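Local coordinates for alanine racemase (Actinobacillus succinogenes, PDB 3C3K), which is of unestablished function but has the two-lobed fold of the periplasmic binding protein-like family, at residues Lys124-His132 and Val183-Ile191; Tyr95-Ile106 and Lys261-Trp269. All coordinates share one frame; numbering follows the deposited sequence.

Interaction 1 of 2, residues Lys124-His132 and Val183-Ile191; sequences KKRIALINH and VKPDAIFAI
Two neighbouring strands in the parallel sheet of one Rossmann-like lobe of a periplasmic binding protein fold meet here: 127-131 pairs with 187-190, Ile127 facing Ala187 and Ile130 facing Ala190. The ladder runs Ala128 N to Ala187 O, Phe189 N to Ala128 O, Ile130 N to Phe189 O and Ile191 N to Ile130 O. At its N-terminal end the Asp186 carboxylate grips the backbone of 124-132. OD2 of Asp186 takes the N-H of Lys125 on its syn lone pair (2.8 Å), while OD1 of Asp186 takes that of Arg126 (2.8 Å), 34° out of the carboxylate plane. A chi1 of 58° places Asp186 CG between its own N and carbonyl carbon, turning the carboxylate back onto these amides as its own N-H binds Arg126 O. Lys124 lies alongside the aspartate but points the other way, and its NZ donates to Asp186 O (2.8 Å) in the carbonyl plane; Pro211 O is a second acceptor for that ammonium. The Arg126 chain is roughly perpendicular to the Asp186 side chain. Its NE reaches Lys184 O (2.9 Å) within the guanidinium plane, whereas Asp186 OD2 lies over one guanidinium face, a long salt bridge of charges only, with no N-H aimed at the oxygen.

Farther along, Ile127, Leu129 and Phe189 share the face covered by helices 108-121 and 137-152; Ala128, Ile130 and Ile188 lie on the other, against helix 168-179. On that second face Ile130 CD1 lies 3.8 Å from Ile188 CG2. On the first, Leu129 CD1 approaches the Phe189 ring obliquely at CD2 (3.6 Å) and presses tightly on Ile191 CD1 (3.4 Å).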
loop_
_atom_site.group_PDB
_atom_site.type_symbol
_atom_site.label_atom_id
_atom_site.label_comp_id
_atom_site.label_asym_id
_atom_site.label_seq_id
_atom_site.Cartn_x
_atom_site.Cartn_y
_atom_site.Cartn_z
ATOM N N LYS B 124 4.913 -29.667 13.387
ATOM C CA LYS B 124 4.586 -29.638 11.962
ATOM C C LYS B 124 5.655 -30.372 11.126
ATOM O O LYS B 124 6.809 -30.291 11.438
ATOM C CB LYS B 124 4.411 -28.179 11.487
ATOM C CG LYS B 124 3.267 -27.442 12.185
ATOM C CD LYS B 124 1.934 -28.171 11.889
ATOM C CE LYS B 124 0.722 -27.476 12.506
ATOM N NZ LYS B 124 -0.534 -27.861 11.710
ATOM N N LYS B 125 5.268 -31.088 10.079
ATOM C CA LYS B 125 6.169 -31.985 9.409
ATOM C C LYS B 125 6.069 -31.839 7.881
ATOM O O LYS B 125 6.933 -32.314 7.124
ATOM C CB LYS B 125 5.851 -33.437 9.812
ATOM C CG LYS B 125 6.610 -33.855 11.070
ATOM C CD LYS B 125 6.365 -35.305 11.407
ATOM C CE LYS B 125 6.997 -35.660 12.732
ATOM N NZ LYS B 125 6.742 -34.616 13.793
ATOM N N ARG B 126 5.045 -31.139 7.422
ATOM C CA ARG B 126 4.902 -30.918 5.985
ATOM C C ARG B 126 4.703 -29.437 5.734
ATOM O O ARG B 126 3.549 -28.955 5.616
ATOM C CB ARG B 126 3.731 -31.731 5.432
ATOM C CG ARG B 126 4.000 -33.235 5.452
ATOM C CD ARG B 126 2.763 -34.187 5.179
ATOM N NE ARG B 126 1.451 -33.737 5.647
ATOM C CZ ARG B 126 0.920 -33.937 6.863
ATOM N NH1 ARG B 126 1.585 -34.586 7.813
ATOM N NH2 ARG B 126 -0.311 -33.474 7.142
ATOM N N ILE B 127 5.817 -28.713 5.680
ATOM C CA ILE B 127 5.784 -27.280 5.642
ATOM C C ILE B 127 5.992 -26.912 4.175
ATOM O O ILE B 127 6.974 -27.367 3.555
ATOM C CB ILE B 127 6.902 -26.661 6.534
ATOM C CG1 ILE B 127 6.726 -27.076 7.994
ATOM C CG2 ILE B 127 6.915 -25.091 6.393
ATOM C CD1 ILE B 127 7.962 -27.027 8.815
ATOM N N ALA B 128 5.092 -26.104 3.632
ATOM C CA ALA B 128 5.148 -25.591 2.246
ATOM C C ALA B 128 5.572 -24.126 2.290
ATOM O O ALA B 128 5.480 -23.460 3.359
ATOM C CB ALA B 128 3.727 -25.736 1.524
ATOM N N LEU B 129 6.075 -23.642 1.152
ATOM C CA LEU B 129 6.491 -22.260 0.964
ATOM C C LEU B 129 5.697 -21.630 -0.190
ATOM O O LEU B 129 5.520 -22.239 -1.261
ATOM C CB LEU B 129 8.014 -22.182 0.689
ATOM C CG LEU B 129 8.655 -20.801 0.464
ATOM C CD1 LEU B 129 8.849 -20.111 1.874
ATOM C CD2 LEU B 129 10.022 -20.906 -0.215
ATOM N N ILE B 130 5.141 -20.449 0.051
ATOM C CA ILE B 130 4.610 -19.660 -1.053
ATOM C C ILE B 130 5.690 -18.584 -1.291
ATOM O O ILE B 130 5.946 -17.723 -0.399
ATOM C CB ILE B 130 3.222 -18.992 -0.734
ATOM C CG1 ILE B 130 2.181 -20.055 -0.457
ATOM C CG2 ILE B 130 2.744 -18.118 -1.960
ATOM C CD1 ILE B 130 0.812 -19.531 -0.101
ATOM N N ASN B 131 6.374 -18.679 -2.423
ATOM C CA ASN B 131 7.402 -17.683 -2.738
ATOM C C ASN B 131 6.863 -16.734 -3.837
ATOM O O ASN B 131 5.769 -16.960 -4.375
ATOM C CB ASN B 131 8.716 -18.393 -3.120
ATOM C CG ASN B 131 9.934 -17.536 -2.910
ATOM O OD1 ASN B 131 9.830 -16.314 -2.786
ATOM N ND2 ASN B 131 11.125 -18.152 -2.961
ATOM N N HIS B 132 7.572 -15.674 -4.190
ATOM C CA HIS B 132 6.958 -14.769 -5.171
ATOM C C HIS B 132 7.850 -14.547 -6.382
ATOM O O HIS B 132 7.675 -15.257 -7.432
ATOM C CB HIS B 132 6.367 -13.486 -4.515
ATOM C CG HIS B 132 6.025 -12.380 -5.475
ATOM N ND1 HIS B 132 5.247 -12.567 -6.602
ATOM C CD2 HIS B 132 6.345 -11.054 -5.463
ATOM C CE1 HIS B 132 5.111 -11.413 -7.248
ATOM N NE2 HIS B 132 5.774 -10.482 -6.589
ATOM N N VAL B 183 -0.183 -35.523 -0.938
ATOM C CA VAL B 183 0.104 -35.119 0.442
ATOM C C VAL B 183 -0.122 -33.624 0.554
ATOM O O VAL B 183 0.466 -32.856 -0.201
ATOM C CB VAL B 183 1.556 -35.482 0.851
ATOM C CG1 VAL B 183 1.827 -35.081 2.316
ATOM C CG2 VAL B 183 1.784 -36.962 0.711
ATOM N N LYS B 184 -0.992 -33.228 1.476
ATOM C CA LYS B 184 -1.248 -31.820 1.780
ATOM C C LYS B 184 -0.313 -31.231 2.872
ATOM O O LYS B 184 0.191 -31.973 3.733
ATOM C CB LYS B 184 -2.703 -31.661 2.193
ATOM C CG LYS B 184 -3.536 -32.705 1.553
ATOM C CD LYS B 184 -4.439 -32.166 0.510
ATOM C CE LYS B 184 -5.844 -32.294 1.063
ATOM N NZ LYS B 184 -6.824 -31.827 0.068
ATOM N N PRO B 185 -0.103 -29.905 2.858
ATOM C CA PRO B 185 0.757 -29.437 3.901
ATOM C C PRO B 185 0.031 -29.401 5.234
ATOM O O PRO B 185 -1.222 -29.394 5.282
ATOM C CB PRO B 185 1.124 -28.015 3.449
ATOM C CG PRO B 185 -0.042 -27.544 2.731
ATOM C CD PRO B 185 -0.565 -28.803 1.989
ATOM N N ASP B 186 0.802 -29.461 6.315
ATOM C CA ASP B 186 0.256 -29.109 7.596
ATOM C C ASP B 186 0.747 -27.712 8.007
ATOM O O ASP B 186 0.492 -27.277 9.135
ATOM C CB ASP B 186 0.586 -30.185 8.682
ATOM C CG ASP B 186 2.094 -30.425 8.871
ATOM O OD1 ASP B 186 2.896 -29.637 8.320
ATOM O OD2 ASP B 186 2.494 -31.429 9.543
ATOM N N ALA B 187 1.472 -27.012 7.132
ATOM C CA ALA B 187 1.904 -25.651 7.442
ATOM C C ALA B 187 2.376 -24.923 6.231
ATOM O O ALA B 187 2.915 -25.560 5.280
ATOM C CB ALA B 187 2.974 -25.625 8.514
ATOM N N ILE B 188 2.065 -23.623 6.200
ATOM C CA ILE B 188 2.344 -22.783 5.040
ATOM C C ILE B 188 3.082 -21.555 5.522
ATOM O O ILE B 188 2.600 -20.805 6.408
ATOM C CB ILE B 188 1.071 -22.392 4.211
ATOM C CG1 ILE B 188 0.472 -23.620 3.482
ATOM C CG2 ILE B 188 1.465 -21.455 3.104
ATOM C CD1 ILE B 188 -0.858 -23.369 2.804
ATOM N N PHE B 189 4.282 -21.389 4.969
ATOM C CA PHE B 189 5.122 -20.262 5.249
ATOM C C PHE B 189 5.144 -19.389 3.975
ATOM O O PHE B 189 5.611 -19.855 2.943
ATOM C CB PHE B 189 6.539 -20.778 5.542
ATOM C CG PHE B 189 7.585 -19.693 5.738
ATOM C CD1 PHE B 189 7.221 -18.421 6.232
ATOM C CD2 PHE B 189 8.950 -19.978 5.518
ATOM C CE1 PHE B 189 8.173 -17.459 6.406
ATOM C CE2 PHE B 189 9.929 -19.005 5.708
ATOM C CZ PHE B 189 9.545 -17.748 6.167
ATOM N N ALA B 190 4.581 -18.167 4.059
ATOM C CA ALA B 190 4.646 -17.218 2.942
ATOM C C ALA B 190 5.630 -16.101 3.175
ATOM O O ALA B 190 5.796 -15.602 4.310
ATOM C CB ALA B 190 3.272 -16.683 2.590
ATOM N N ILE B 191 6.244 -15.707 2.072
ATOM C CA ILE B 191 7.303 -14.696 1.928
ATOM C C ILE B 191 6.795 -13.231 2.083
ATOM O O ILE B 191 7.589 -12.275 2.068
ATOM C CB ILE B 191 7.936 -14.983 0.551
ATOM C CG1 ILE B 191 9.233 -15.755 0.683
ATOM C CG2 ILE B 191 7.814 -13.904 -0.507
ATOM C CD1 ILE B 191 9.169 -16.732 1.719
#

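Interaction 2 of 2, residues Tyr95-Ile106 and Lys261-Trp269; sequences YDPLSTVSSVSI and KTVHHLLPW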
loop_
_atom_site.group_PDB
_atom_site.type_symbol
_atom_site.label_atom_id
_atom_site.label_comp_id
_atom_site.label_asym_id
_atom_site.label_seq_id
_atom_site.Cartn_x
_atom_site.Cartn_y
_atom_site.Cartn_z
ATOM N N TYR B 95 20.900 -7.980 0.858
ATOM C CA TYR B 95 22.148 -8.087 1.619
ATOM C C TYR B 95 23.198 -8.895 0.886
ATOM O O TYR B 95 23.009 -10.102 0.706
ATOM C CB TYR B 95 21.869 -8.772 2.950
ATOM C CG TYR B 95 23.049 -8.967 3.846
ATOM C CD1 TYR B 95 23.806 -7.890 4.253
ATOM C CD2 TYR B 95 23.344 -10.205 4.364
ATOM C CE1 TYR B 95 24.875 -8.027 5.098
ATOM C CE2 TYR B 95 24.386 -10.378 5.225
ATOM C CZ TYR B 95 25.144 -9.256 5.596
ATOM O OH TYR B 95 26.178 -9.370 6.449
ATOM N N ASP B 96 24.291 -8.226 0.483
ATOM C CA ASP B 96 25.482 -8.888 -0.002
ATOM C C ASP B 96 26.679 -8.164 0.583
ATOM O O ASP B 96 26.945 -7.012 0.223
ATOM C CB ASP B 96 25.601 -8.802 -1.510
ATOM C CG ASP B 96 26.821 -9.554 -2.020
ATOM O OD1 ASP B 96 27.567 -10.155 -1.187
ATOM O OD2 ASP B 96 26.996 -9.575 -3.255
ATOM N N PRO B 97 27.363 -8.792 1.554
ATOM C CA PRO B 97 28.496 -8.054 2.170
ATOM C C PRO B 97 29.731 -7.839 1.263
ATOM O O PRO B 97 30.645 -7.061 1.609
ATOM C CB PRO B 97 28.832 -8.860 3.449
ATOM C CG PRO B 97 27.902 -10.097 3.454
ATOM C CD PRO B 97 27.045 -10.075 2.209
ATOM N N LEU B 98 29.752 -8.497 0.105
ATOM C CA LEU B 98 30.818 -8.302 -0.847
ATOM C C LEU B 98 30.429 -7.163 -1.796
ATOM O O LEU B 98 31.263 -6.623 -2.543
ATOM C CB LEU B 98 31.111 -9.613 -1.608
ATOM C CG LEU B 98 31.773 -10.666 -0.703
ATOM C CD1 LEU B 98 32.116 -11.853 -1.546
ATOM C CD2 LEU B 98 33.044 -10.145 0.081
ATOM N N SER B 99 29.192 -6.711 -1.745
ATOM C CA SER B 99 28.855 -5.576 -2.624
ATOM C C SER B 99 29.512 -4.286 -2.105
ATOM O O SER B 99 29.702 -4.147 -0.900
ATOM C CB SER B 99 27.336 -5.445 -2.727
ATOM O OG SER B 99 26.972 -4.140 -3.088
ATOM N N THR B 100 29.921 -3.375 -2.986
ATOM C CA THR B 100 30.458 -2.101 -2.535
ATOM C C THR B 100 29.406 -1.011 -2.224
ATOM O O THR B 100 29.748 0.052 -1.762
ATOM C CB THR B 100 31.455 -1.530 -3.519
ATOM O OG1 THR B 100 30.849 -1.431 -4.823
ATOM C CG2 THR B 100 32.684 -2.446 -3.569
ATOM N N VAL B 101 28.138 -1.291 -2.474
ATOM C CA VAL B 101 27.076 -0.339 -2.214
ATOM C C VAL B 101 26.558 -0.583 -0.822
ATOM O O VAL B 101 26.200 -1.707 -0.494
ATOM C CB VAL B 101 25.968 -0.528 -3.224
ATOM C CG1 VAL B 101 24.761 0.446 -2.931
ATOM C CG2 VAL B 101 26.557 -0.351 -4.660
ATOM N N SER B 102 26.561 0.460 0.010
ATOM C CA SER B 102 26.144 0.271 1.364
ATOM C C SER B 102 24.675 -0.091 1.407
ATOM O O SER B 102 23.904 0.348 0.559
ATOM C CB SER B 102 26.393 1.528 2.212
ATOM O OG SER B 102 27.778 1.831 2.220
ATOM N N SER B 103 24.289 -0.864 2.438
ATOM C CA SER B 103 22.965 -1.467 2.499
ATOM C C SER B 103 22.478 -1.462 3.926
ATOM O O SER B 103 23.255 -1.368 4.876
ATOM C CB SER B 103 22.983 -2.914 1.993
ATOM O OG SER B 103 23.845 -3.631 2.852
ATOM N N VAL B 104 21.180 -1.655 4.061
ATOM C CA VAL B 104 20.529 -1.852 5.337
ATOM C C VAL B 104 19.352 -2.829 5.084
ATOM O O VAL B 104 18.592 -2.663 4.143
ATOM C CB VAL B 104 20.094 -0.499 5.997
ATOM C CG1 VAL B 104 19.254 0.340 5.074
ATOM C CG2 VAL B 104 19.265 -0.755 7.286
ATOM N N SER B 105 19.299 -3.892 5.870
ATOM C CA SER B 105 18.323 -4.988 5.715
ATOM C C SER B 105 18.337 -5.859 6.960
ATOM O O SER B 105 19.052 -5.572 7.921
ATOM C CB SER B 105 18.623 -5.872 4.507
ATOM O OG SER B 105 19.896 -6.399 4.601
ATOM N N ILE B 106 17.505 -6.899 6.962
ATOM C CA ILE B 106 17.594 -7.933 7.959
ATOM C C ILE B 106 18.382 -9.111 7.370
ATOM O O ILE B 106 18.727 -9.105 6.174
ATOM C CB ILE B 106 16.168 -8.444 8.373
ATOM C CG1 ILE B 106 15.500 -9.183 7.186
ATOM C CG2 ILE B 106 15.340 -7.274 8.946
ATOM C CD1 ILE B 106 14.369 -10.123 7.534
ATOM N N LYS B 261 32.592 4.954 4.014
ATOM C CA LYS B 261 33.081 3.636 3.572
ATOM C C LYS B 261 31.878 2.754 3.433
ATOM O O LYS B 261 30.805 3.110 3.924
ATOM C CB LYS B 261 34.011 2.974 4.608
ATOM C CG LYS B 261 35.116 3.858 5.185
ATOM C CD LYS B 261 35.989 4.460 4.099
ATOM C CE LYS B 261 36.960 5.505 4.675
ATOM N NZ LYS B 261 37.873 6.104 3.651
ATOM N N THR B 262 32.054 1.610 2.789
ATOM C CA THR B 262 31.000 0.633 2.642
ATOM C C THR B 262 30.640 0.041 3.970
ATOM O O THR B 262 31.529 -0.403 4.714
ATOM C CB THR B 262 31.496 -0.541 1.836
ATOM O OG1 THR B 262 31.945 -0.034 0.614
ATOM C CG2 THR B 262 30.395 -1.540 1.614
ATOM N N VAL B 263 29.333 -0.017 4.247
ATOM C CA VAL B 263 28.828 -0.675 5.442
ATOM C C VAL B 263 27.576 -1.436 5.102
ATOM O O VAL B 263 26.770 -0.954 4.300
ATOM C CB VAL B 263 28.463 0.363 6.554
ATOM C CG1 VAL B 263 29.716 0.922 7.190
ATOM C CG2 VAL B 263 27.621 1.524 5.997
ATOM N N HIS B 264 27.369 -2.592 5.740
ATOM C CA HIS B 264 26.198 -3.384 5.437
ATOM C C HIS B 264 25.527 -3.592 6.746
ATOM O O HIS B 264 25.938 -4.471 7.515
ATOM C CB HIS B 264 26.592 -4.710 4.770
ATOM C CG HIS B 264 27.206 -4.546 3.406
ATOM N ND1 HIS B 264 26.465 -4.152 2.303
ATOM C CD2 HIS B 264 28.478 -4.731 2.958
ATOM C CE1 HIS B 264 27.262 -4.058 1.245
ATOM N NE2 HIS B 264 28.482 -4.423 1.614
ATOM N N HIS B 265 24.587 -2.704 7.103
ATOM C CA HIS B 265 23.897 -2.846 8.389
ATOM C C HIS B 265 22.829 -3.948 8.362
ATOM O O HIS B 265 22.043 -4.050 7.405
ATOM C CB HIS B 265 23.197 -1.553 8.793
ATOM C CG HIS B 265 24.120 -0.452 9.164
ATOM N ND1 HIS B 265 24.301 -0.057 10.472
ATOM C CD2 HIS B 265 24.929 0.341 8.415
ATOM C CE1 HIS B 265 25.177 0.937 10.519
ATOM N NE2 HIS B 265 25.570 1.210 9.286
ATOM N N LEU B 266 22.820 -4.772 9.406
ATOM C CA LEU B 266 21.803 -5.778 9.598
ATOM C C LEU B 266 21.042 -5.335 10.797
ATOM O O LEU B 266 21.621 -5.195 11.845
ATOM C CB LEU B 266 22.408 -7.137 9.884
ATOM C CG LEU B 266 22.813 -7.931 8.622
ATOM C CD1 LEU B 266 23.378 -9.238 9.124
ATOM C CD2 LEU B 266 21.720 -8.191 7.682
ATOM N N LEU B 267 19.754 -5.096 10.641
ATOM C CA LEU B 267 18.854 -4.745 11.747
ATOM C C LEU B 267 18.074 -6.001 12.226
ATOM O O LEU B 267 17.853 -6.947 11.428
ATOM C CB LEU B 267 17.892 -3.594 11.343
ATOM C CG LEU B 267 18.510 -2.261 10.893
ATOM C CD1 LEU B 267 17.430 -1.233 10.812
ATOM C CD2 LEU B 267 19.635 -1.696 11.831
ATOM N N PRO B 268 17.738 -6.067 13.547
ATOM C CA PRO B 268 17.112 -7.310 14.080
ATOM C C PRO B 268 15.700 -7.503 13.576
ATOM O O PRO B 268 14.949 -6.561 13.566
ATOM C CB PRO B 268 17.063 -7.116 15.629
ATOM C CG PRO B 268 17.655 -5.736 15.937
ATOM C CD PRO B 268 17.950 -5.020 14.581
ATOM N N TRP B 269 15.365 -8.728 13.159
ATOM C CA TRP B 269 13.986 -9.154 12.913
ATOM C C TRP B 269 13.435 -9.806 14.163
ATOM O O TRP B 269 14.202 -10.292 14.979
ATOM C CB TRP B 269 13.953 -10.157 11.764
ATOM C CG TRP B 269 14.887 -11.301 11.984
ATOM C CD1 TRP B 269 16.183 -11.392 11.561
ATOM C CD2 TRP B 269 14.606 -12.514 12.702
ATOM N NE1 TRP B 269 16.734 -12.577 11.982
ATOM C CE2 TRP B 269 15.775 -13.293 12.666
ATOM C CE3 TRP B 269 13.467 -13.014 13.367
ATOM C CZ2 TRP B 269 15.860 -14.547 13.284
ATOM C CZ3 TRP B 269 13.541 -14.272 14.000
ATOM C CH2 TRP B 269 14.742 -15.013 13.972
HETATM O O HOH W 1 26.871 -7.225 7.800
HETATM O O HOH W 2 22.150 -5.200 4.784
#
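His264 reaches across from the edge strand 264-266 into the loop that leads to strand 102-105, and its side chain carries much of this contact. Its CB sits at the edge of the Tyr95 ring, 3.7 Å from Tyr95 CE1. With chi1 at -66°, CG lies beside the backbone N and the imidazole leans over the loop. ND1 of His264 shares a hydrogen bond with Ser103 OG (2.7 Å), whose proton may sit on either atom. One face of the ring is covered by Asp96 O near CE1 and, near CD2, by Pro97 CA in a CH-pi contact 3.8 Å from the His264 ring centroid. Val101 O approaches CE1 obliquely from the other side, and at the tip NE2 of His264 donates to Ser99 O (2.8 Å), 1° out of the ring plane. The loop is folded by a type I turn, Asp96 to Ser99, with an Asx turn at Asp96 and an ST turn at Ser99.

On both sides of the histidine the parallel strands are linked by Ser103 N to Val263 O, His265 N to Ser103 O, Ser105 N to His265 O and Leu267 N to Ser105 O. Tyr95 is sandwiched, with Pro97 CD over one face and Leu266 CD2 over the other, the latter 3.9 Å from the Tyr95 ring centroid and almost on its normal. One water joins Tyr95 OH to His264 O; a second joins Ser103 OG, Ser105 OG and His265 O. On the opposite face of the sheet, Val104 CG2 meets Leu267 CG at 4.0 Å.

With both ring nitrogens engaged, rotation of the imidazole is limited and the edge strand is fastened to the loop; if the ring is neutral, NE2 carries the proton and Ser103 OG probably donates to ND1.

How the interactions relate
Each contact joins neighbouring strands of a different parallel sheet, interaction 1 in the four-stranded one and interaction 2 at the edge of the six-stranded one. Their centres are about 29 Å apart, on opposite sides of the chain's centre, and their nearest atoms about 9 Å, so they do not touch. The chain leaves strand 102-105, builds the sheet of interaction 1, and returns to place 264-266 beside its starting point, as in the two-lobed binding-protein fold. Phe219 touches Ile106 of interaction 2 and Phe189 of interaction 1, linking the two. A glycerol, probably from crystallisation, lies about 6 Å from the Ile106 side chain.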